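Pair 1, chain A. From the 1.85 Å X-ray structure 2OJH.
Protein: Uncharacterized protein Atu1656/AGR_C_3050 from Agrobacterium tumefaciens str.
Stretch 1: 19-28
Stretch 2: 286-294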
# COMPACT_ATOMS: atom_id res chain seq x y z
N SER A 19 -21.69 8.31 -14.30
CA SER A 19 -21.00 9.41 -13.61
C SER A 19 -19.65 8.92 -13.07
O SER A 19 -19.41 7.72 -12.95
CB SER A 19 -21.87 10.02 -12.51
OG SER A 19 -22.13 9.06 -11.51
N MSE A 20 -18.74 9.85 -12.76
CA MSE A 20 -17.41 9.43 -12.32
C MSE A 20 -17.48 8.74 -10.97
O MSE A 20 -18.25 9.13 -10.09
CB MSE A 20 -16.42 10.60 -12.30
CG MSE A 20 -16.23 11.26 -13.65
SE MSE A 20 -15.68 10.05 -15.08
CE MSE A 20 -17.39 9.64 -15.94
N ARG A 21 -16.68 7.69 -10.83
CA ARG A 21 -16.57 6.96 -9.57
C ARG A 21 -15.20 7.09 -8.93
O ARG A 21 -15.10 7.19 -7.71
CB ARG A 21 -16.88 5.47 -9.77
CG ARG A 21 -16.74 4.62 -8.52
CD ARG A 21 -17.84 4.90 -7.51
NE ARG A 21 -17.89 3.82 -6.52
CZ ARG A 21 -17.71 3.98 -5.21
NH1 ARG A 21 -17.48 5.19 -4.71
NH2 ARG A 21 -17.76 2.91 -4.40
N SER A 22 -14.14 7.02 -9.75
CA SER A 22 -12.78 7.13 -9.26
C SER A 22 -12.08 8.27 -9.98
O SER A 22 -12.29 8.47 -11.18
CB SER A 22 -11.97 5.84 -9.53
OG SER A 22 -12.70 4.67 -9.19
N SER A 23 -11.25 8.98 -9.22
CA SER A 23 -10.36 10.04 -9.71
C SER A 23 -8.95 9.69 -9.25
O SER A 23 -8.64 9.76 -8.06
CB SER A 23 -10.79 11.40 -9.16
OG SER A 23 -10.02 12.45 -9.73
N ILE A 24 -8.13 9.26 -10.20
CA ILE A 24 -6.73 8.94 -9.93
C ILE A 24 -5.97 10.29 -9.94
O ILE A 24 -5.99 11.03 -10.94
CB ILE A 24 -6.15 7.92 -10.96
CG1 ILE A 24 -6.89 6.56 -10.91
CG2 ILE A 24 -4.70 7.62 -10.63
CD1 ILE A 24 -8.28 6.53 -11.41
N GLU A 25 -5.34 10.60 -8.82
CA GLU A 25 -4.77 11.93 -8.59
C GLU A 25 -3.35 11.87 -8.03
O GLU A 25 -2.94 10.86 -7.47
CB GLU A 25 -5.69 12.70 -7.65
CG GLU A 25 -7.07 12.97 -8.27
CD GLU A 25 -8.03 13.73 -7.36
OE1 GLU A 25 -7.62 14.19 -6.28
OE2 GLU A 25 -9.22 13.88 -7.75
N ILE A 26 -2.60 12.97 -8.14
CA ILE A 26 -1.26 13.06 -7.58
C ILE A 26 -1.17 14.33 -6.78
O ILE A 26 -1.74 15.35 -7.18
CB ILE A 26 -0.25 13.12 -8.73
CG1 ILE A 26 -0.11 11.73 -9.37
CG2 ILE A 26 1.09 13.70 -8.25
CD1 ILE A 26 0.55 11.81 -10.78
N PHE A 27 -0.53 14.27 -5.61
CA PHE A 27 -0.35 15.46 -4.79
C PHE A 27 1.15 15.61 -4.59
O PHE A 27 1.87 14.64 -4.28
CB PHE A 27 -1.02 15.26 -3.44
CG PHE A 27 -0.98 16.48 -2.54
CD1 PHE A 27 -1.89 17.50 -2.71
CD2 PHE A 27 -0.05 16.56 -1.50
CE1 PHE A 27 -1.87 18.64 -1.87
CE2 PHE A 27 -0.01 17.66 -0.67
CZ PHE A 27 -0.93 18.71 -0.84
N ASN A 28 1.61 16.84 -4.79
CA ASN A 28 3.01 17.17 -4.62
C ASN A 28 3.14 17.79 -3.23
O ASN A 28 2.56 18.83 -2.96
CB ASN A 28 3.49 18.11 -5.73
CG ASN A 28 4.97 18.48 -5.60
OD1 ASN A 28 5.43 18.89 -4.53
ND2 ASN A 28 5.73 18.34 -6.70
N PHE A 286 2.92 11.91 -4.24
CA PHE A 286 2.33 10.57 -4.15
C PHE A 286 1.03 10.46 -4.95
O PHE A 286 0.32 11.47 -5.15
CB PHE A 286 2.14 10.18 -2.67
CG PHE A 286 1.19 11.08 -1.93
CD1 PHE A 286 -0.17 10.83 -2.03
CD2 PHE A 286 1.65 12.13 -1.13
CE1 PHE A 286 -1.08 11.63 -1.38
CE2 PHE A 286 0.74 12.95 -0.45
CZ PHE A 286 -0.62 12.71 -0.57
N ALA A 287 0.71 9.24 -5.42
CA ALA A 287 -0.54 8.95 -6.11
C ALA A 287 -1.58 8.42 -5.11
O ALA A 287 -1.22 7.82 -4.09
CB ALA A 287 -0.29 7.90 -7.26
N TYR A 288 -2.85 8.70 -5.39
CA TYR A 288 -3.98 8.29 -4.54
C TYR A 288 -5.28 8.30 -5.37
O TYR A 288 -5.30 8.85 -6.49
CB TYR A 288 -4.09 9.20 -3.30
CG TYR A 288 -4.46 10.63 -3.64
CD1 TYR A 288 -3.49 11.53 -4.09
CD2 TYR A 288 -5.79 11.07 -3.54
CE1 TYR A 288 -3.84 12.85 -4.45
CE2 TYR A 288 -6.15 12.37 -3.90
CZ TYR A 288 -5.16 13.25 -4.33
OH TYR A 288 -5.50 14.51 -4.71
N VAL A 289 -6.34 7.67 -4.86
CA VAL A 289 -7.63 7.70 -5.54
C VAL A 289 -8.63 8.38 -4.64
O VAL A 289 -8.78 7.99 -3.49
CB VAL A 289 -8.18 6.30 -5.91
CG1 VAL A 289 -9.38 6.40 -6.89
CG2 VAL A 289 -7.06 5.42 -6.53
N ARG A 290 -9.31 9.38 -5.19
CA ARG A 290 -10.42 10.05 -4.54
C ARG A 290 -11.67 9.41 -5.17
O ARG A 290 -11.68 9.12 -6.37
CB ARG A 290 -10.34 11.56 -4.85
CG ARG A 290 -11.55 12.42 -4.49
CD ARG A 290 -11.43 13.84 -5.12
NE ARG A 290 -10.14 14.44 -4.78
CZ ARG A 290 -9.90 15.12 -3.67
NH1 ARG A 290 -10.87 15.34 -2.78
NH2 ARG A 290 -8.68 15.60 -3.44
N TYR A 291 -12.70 9.20 -4.37
CA TYR A 291 -13.92 8.60 -4.90
C TYR A 291 -15.07 9.58 -4.87
O TYR A 291 -14.98 10.63 -4.24
CB TYR A 291 -14.26 7.30 -4.14
CG TYR A 291 -13.19 6.26 -4.31
CD1 TYR A 291 -13.15 5.47 -5.45
CD2 TYR A 291 -12.19 6.13 -3.35
CE1 TYR A 291 -12.15 4.54 -5.64
CE2 TYR A 291 -11.17 5.19 -3.51
CZ TYR A 291 -11.17 4.41 -4.66
OH TYR A 291 -10.19 3.49 -4.86
N PHE A 292 -16.14 9.23 -5.57
CA PHE A 292 -17.37 10.02 -5.55
C PHE A 292 -18.49 9.08 -5.12
O PHE A 292 -18.49 7.91 -5.52
CB PHE A 292 -17.64 10.59 -6.95
CG PHE A 292 -16.48 11.35 -7.52
CD1 PHE A 292 -16.19 12.65 -7.07
CD2 PHE A 292 -15.66 10.78 -8.47
CE1 PHE A 292 -15.08 13.35 -7.57
CE2 PHE A 292 -14.56 11.48 -8.99
CZ PHE A 292 -14.27 12.76 -8.53
N PRO A 293 -19.42 9.56 -4.28
CA PRO A 293 -20.52 8.69 -3.85
C PRO A 293 -21.33 8.07 -5.01
O PRO A 293 -21.49 8.69 -6.06
CB PRO A 293 -21.42 9.63 -3.02
CG PRO A 293 -20.91 11.00 -3.24
CD PRO A 293 -19.47 10.87 -3.62
N VAL A 294 -21.83 6.84 -4.80
CA VAL A 294 -22.60 6.15 -5.84
C VAL A 294 -24.04 6.64 -5.88
O VAL A 294 -24.56 7.12 -4.87
CB VAL A 294 -22.58 4.61 -5.69
CG1 VAL A 294 -21.18 4.10 -5.86
CG2 VAL A 294 -23.17 4.16 -4.36
O HOH W 1 -20.22 7.75 -8.38

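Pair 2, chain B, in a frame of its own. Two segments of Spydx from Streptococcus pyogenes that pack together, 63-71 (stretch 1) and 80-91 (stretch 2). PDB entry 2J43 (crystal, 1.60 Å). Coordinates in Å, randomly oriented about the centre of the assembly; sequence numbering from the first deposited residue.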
# COMPACT_ATOMS: atom_id res chain seq x y z
N HIS B 63 -19.38 9.10 5.76
CA HIS B 63 -19.01 9.47 4.40
C HIS B 63 -17.53 9.76 4.25
O HIS B 63 -17.12 10.89 3.97
CB HIS B 63 -19.88 10.61 3.85
CG HIS B 63 -21.35 10.37 4.06
ND1 HIS B 63 -22.14 11.16 4.88
CD2 HIS B 63 -22.18 9.42 3.54
CE1 HIS B 63 -23.38 10.71 4.87
NE2 HIS B 63 -23.44 9.66 4.06
N ARG B 64 -16.74 8.70 4.41
CA ARG B 64 -15.29 8.73 4.28
C ARG B 64 -14.84 8.37 2.87
O ARG B 64 -14.62 7.21 2.56
CB ARG B 64 -14.67 7.80 5.31
CG ARG B 64 -14.74 8.31 6.69
CD ARG B 64 -14.17 7.38 7.76
NE ARG B 64 -14.79 6.05 7.77
CZ ARG B 64 -15.99 5.79 8.30
NH1 ARG B 64 -16.72 6.77 8.83
NH2 ARG B 64 -16.47 4.55 8.25
N GLN B 65 -14.73 9.37 2.00
CA GLN B 65 -14.39 9.18 0.60
C GLN B 65 -13.11 9.87 0.18
O GLN B 65 -12.39 9.36 -0.69
CB GLN B 65 -15.51 9.67 -0.31
CG GLN B 65 -16.82 8.90 -0.11
CD GLN B 65 -17.95 9.49 -0.90
OE1 GLN B 65 -18.41 10.63 -0.61
NE2 GLN B 65 -18.39 8.77 -1.92
N GLN B 66 -12.87 11.08 0.69
CA GLN B 66 -11.71 11.85 0.24
C GLN B 66 -11.22 12.76 1.36
O GLN B 66 -12.02 13.40 2.04
CB GLN B 66 -12.07 12.72 -0.96
CG GLN B 66 -12.66 11.99 -2.17
CD GLN B 66 -12.79 12.84 -3.41
OE1 GLN B 66 -11.79 13.39 -3.91
NE2 GLN B 66 -14.01 12.93 -3.95
N VAL B 67 -9.90 12.84 1.49
CA VAL B 67 -9.24 13.71 2.44
C VAL B 67 -8.30 14.59 1.67
O VAL B 67 -7.56 14.13 0.81
CB VAL B 67 -8.44 12.87 3.43
CG1 VAL B 67 -7.52 13.68 4.27
CG2 VAL B 67 -9.45 12.06 4.32
N SER B 68 -8.31 15.86 2.00
CA SER B 68 -7.38 16.76 1.43
C SER B 68 -6.49 17.32 2.53
O SER B 68 -6.86 17.41 3.70
CB SER B 68 -8.09 17.91 0.70
OG SER B 68 -8.88 17.39 -0.40
N TYR B 69 -5.31 17.75 2.12
CA TYR B 69 -4.33 18.20 3.08
C TYR B 69 -3.25 19.04 2.42
O TYR B 69 -3.02 19.04 1.18
CB TYR B 69 -3.65 17.02 3.84
CG TYR B 69 -2.64 16.33 2.98
CD1 TYR B 69 -1.28 16.68 3.03
CD2 TYR B 69 -3.05 15.35 2.08
CE1 TYR B 69 -0.39 16.05 2.15
CE2 TYR B 69 -2.11 14.70 1.23
CZ TYR B 69 -0.82 15.07 1.28
OH TYR B 69 0.07 14.47 0.41
N LEU B 70 -2.54 19.76 3.27
CA LEU B 70 -1.30 20.42 2.88
C LEU B 70 -0.43 20.51 4.12
O LEU B 70 -0.92 20.36 5.22
CB LEU B 70 -1.55 21.79 2.27
CG LEU B 70 -2.21 22.82 3.18
CD1 LEU B 70 -1.12 23.52 3.99
CD2 LEU B 70 -3.03 23.86 2.43
N ILE B 71 0.85 20.79 3.89
CA ILE B 71 1.81 21.05 4.98
C ILE B 71 2.12 22.52 4.90
O ILE B 71 2.54 23.03 3.84
CB ILE B 71 3.12 20.18 4.85
CG1 ILE B 71 2.78 18.71 5.00
CG2 ILE B 71 4.16 20.59 5.93
CD1 ILE B 71 3.93 17.78 4.83
N SER B 80 3.66 22.29 0.66
CA SER B 80 3.42 21.11 -0.14
C SER B 80 2.67 21.33 -1.47
O SER B 80 2.70 20.48 -2.35
CB SER B 80 2.66 20.05 0.65
OG SER B 80 1.44 20.58 1.09
N LYS B 81 1.95 22.45 -1.52
CA LYS B 81 0.75 22.66 -2.36
C LYS B 81 -0.40 21.81 -1.83
O LYS B 81 -0.22 20.87 -1.05
CB LYS B 81 0.95 22.37 -3.85
CG LYS B 81 2.16 23.01 -4.48
CD LYS B 81 2.32 22.54 -5.96
CE LYS B 81 3.57 23.14 -6.63
NZ LYS B 81 3.64 22.80 -8.09
N ASP B 82 -1.61 22.16 -2.23
CA ASP B 82 -2.75 21.36 -1.83
C ASP B 82 -2.67 19.96 -2.44
O ASP B 82 -2.30 19.83 -3.62
CB ASP B 82 -4.04 21.99 -2.36
CG ASP B 82 -4.39 23.30 -1.76
OD1 ASP B 82 -3.71 23.88 -0.90
OD2 ASP B 82 -5.51 23.83 -2.16
N GLN B 83 -3.09 18.96 -1.67
CA GLN B 83 -3.05 17.57 -2.06
C GLN B 83 -4.34 16.87 -1.68
O GLN B 83 -5.06 17.35 -0.81
CB GLN B 83 -1.83 16.89 -1.40
CG GLN B 83 -0.54 17.54 -1.64
CD GLN B 83 0.01 17.48 -3.07
OE1 GLN B 83 -0.41 16.64 -3.87
NE2 GLN B 83 0.97 18.38 -3.37
N HIS B 84 -4.65 15.78 -2.39
CA HIS B 84 -5.92 15.08 -2.26
C HIS B 84 -5.76 13.56 -2.29
O HIS B 84 -5.07 13.04 -3.16
CB HIS B 84 -6.88 15.53 -3.37
CG HIS B 84 -6.98 17.01 -3.52
ND1 HIS B 84 -6.18 17.72 -4.38
CD2 HIS B 84 -7.66 17.93 -2.79
CE1 HIS B 84 -6.47 19.01 -4.27
NE2 HIS B 84 -7.33 19.17 -3.28
N ILE B 85 -6.42 12.88 -1.36
CA ILE B 85 -6.33 11.45 -1.22
C ILE B 85 -7.74 10.88 -1.37
O ILE B 85 -8.64 11.27 -0.66
CB ILE B 85 -5.81 11.06 0.14
CG1 ILE B 85 -4.41 11.60 0.42
CG2 ILE B 85 -5.83 9.52 0.35
CD1 ILE B 85 -4.10 11.49 1.85
N SER B 86 -7.89 9.96 -2.32
CA SER B 86 -9.10 9.14 -2.43
C SER B 86 -9.01 7.99 -1.46
O SER B 86 -8.03 7.22 -1.47
CB SER B 86 -9.16 8.56 -3.84
OG SER B 86 -9.51 9.57 -4.75
N LEU B 87 -10.02 7.85 -0.61
CA LEU B 87 -10.09 6.69 0.28
C LEU B 87 -10.75 5.58 -0.52
O LEU B 87 -11.87 5.77 -0.98
CB LEU B 87 -10.89 7.00 1.54
CG LEU B 87 -10.22 8.07 2.42
CD1 LEU B 87 -11.10 8.41 3.62
CD2 LEU B 87 -8.84 7.62 2.85
N LEU B 88 -10.06 4.46 -0.73
CA LEU B 88 -10.57 3.41 -1.63
C LEU B 88 -11.82 2.78 -1.10
O LEU B 88 -12.69 2.31 -1.86
CB LEU B 88 -9.46 2.35 -1.87
CG LEU B 88 -8.19 2.86 -2.56
CD1 LEU B 88 -7.10 1.74 -2.68
CD2 LEU B 88 -8.49 3.42 -3.89
N THR B 89 -11.90 2.75 0.21
CA THR B 89 -13.08 2.32 0.95
C THR B 89 -13.14 3.14 2.20
O THR B 89 -12.10 3.66 2.64
CB THR B 89 -13.03 0.78 1.32
OG1 THR B 89 -14.24 0.42 1.91
CG2 THR B 89 -12.17 0.50 2.49
N PRO B 90 -14.31 3.28 2.84
CA PRO B 90 -14.39 3.98 4.12
C PRO B 90 -13.56 3.37 5.23
O PRO B 90 -13.33 4.03 6.24
CB PRO B 90 -15.90 3.96 4.46
CG PRO B 90 -16.54 3.70 3.22
CD PRO B 90 -15.66 2.88 2.37
N LYS B 91 -13.12 2.11 5.09
CA LYS B 91 -12.21 1.52 6.08
C LYS B 91 -10.73 1.78 5.80
O LYS B 91 -9.90 1.31 6.58
CB LYS B 91 -12.41 0.01 6.19
CG LYS B 91 -13.78 -0.43 6.74
CD LYS B 91 -13.82 -1.94 6.99
CE LYS B 91 -15.11 -2.36 7.71
NZ LYS B 91 -16.30 -2.04 6.91
O HOH W 2 -14.37 5.41 0.43
O HOH W 3 -13.09 7.85 -2.83

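Both pairs are antiparallel two-strand ladders, and the N, CA and C atoms of 14 central residues superpose with an RMSD of 0.7 Å. The strand axes approach to 4.7 Å in each, with N-to-C directions at 152° in pair 1 and 157° in pair 2. The register is also shared. Ser23(A)–Arg290(A) and Glu25(A)–Tyr288(A) are hydrogen-bonded pairs, and their counterparts Val67(B)–Ile85(B) and Tyr69(B)–Gln83(B) are the same. In the first of these, Ser23(A) N donates to Arg290(A) O at 2.9 Å and Arg290(A) N returns to Ser23(A) O at 3.0 Å; in pair 2, Val67(B) N to Ile85(B) O is 2.9 Å and Ile85(B) N to Val67(B) O is 2.8 Å. The match extends one rung beyond the bridges: Phe292(A) N bonds Arg21(A) O at 3.1 Å, and at the equivalent positions Leu87(B) N bonds Gln65(B) O at 2.8 Å.

On the face carrying these hydrogen-bonded pairs, the side chains differ in chemistry. Pair 1 places charge there: Glu25(A) OE1 forms a salt bridge with Arg290(A) NE at 2.9 Å, a diagonal link between successive hydrogen-bonded pairs, two residues apart along each strand and on the same face of the sheet, while Ser23(A) OG donates to Glu25(A) OE2 at 2.6 Å. At the matching positions pair 2 has Tyr69(B), Ile85(B) and Val67(B), and the same diagonal becomes apolar, with Tyr69(B) CE2 3.8 Å from Ile85(B) CD1.

One rung exchanges its aromatic between strands. In pair 1 Glu25(A) CB lies over the face of the Tyr288(A) ring, 3.8 Å from its centroid and 29° off the normal. In pair 2 the ring belongs to Tyr69(B), which matches Glu25(A), and Gln83(B) CB lies 3.7 Å from its centroid, 28° off the normal. The CH-pi geometry is thus nearly conserved although donor and ring have changed sides; both tyrosines use chi1 p, which brings the ring end nearer the opposing strand.

At the end near Phe292(A) and Leu87(B), a large apolar side chain covers the first strand in both cases, with side-chain centres only 0.8 Å apart. Phe292(A) CE2 reaches Ser23(A) CB at 3.8 Å, and Leu87(B) CD1 reaches Val67(B) CG2 at 4.1 Å. Each arrangement adds an arginine bond to a backbone carbonyl, but from non-equivalent positions: Arg21(A) NH1 to Phe292(A) O at 3.0 Å, and Arg64(B) NE to Pro90(B) O at 2.9 Å. The total buried areas remain similar, 867 and 845 Å².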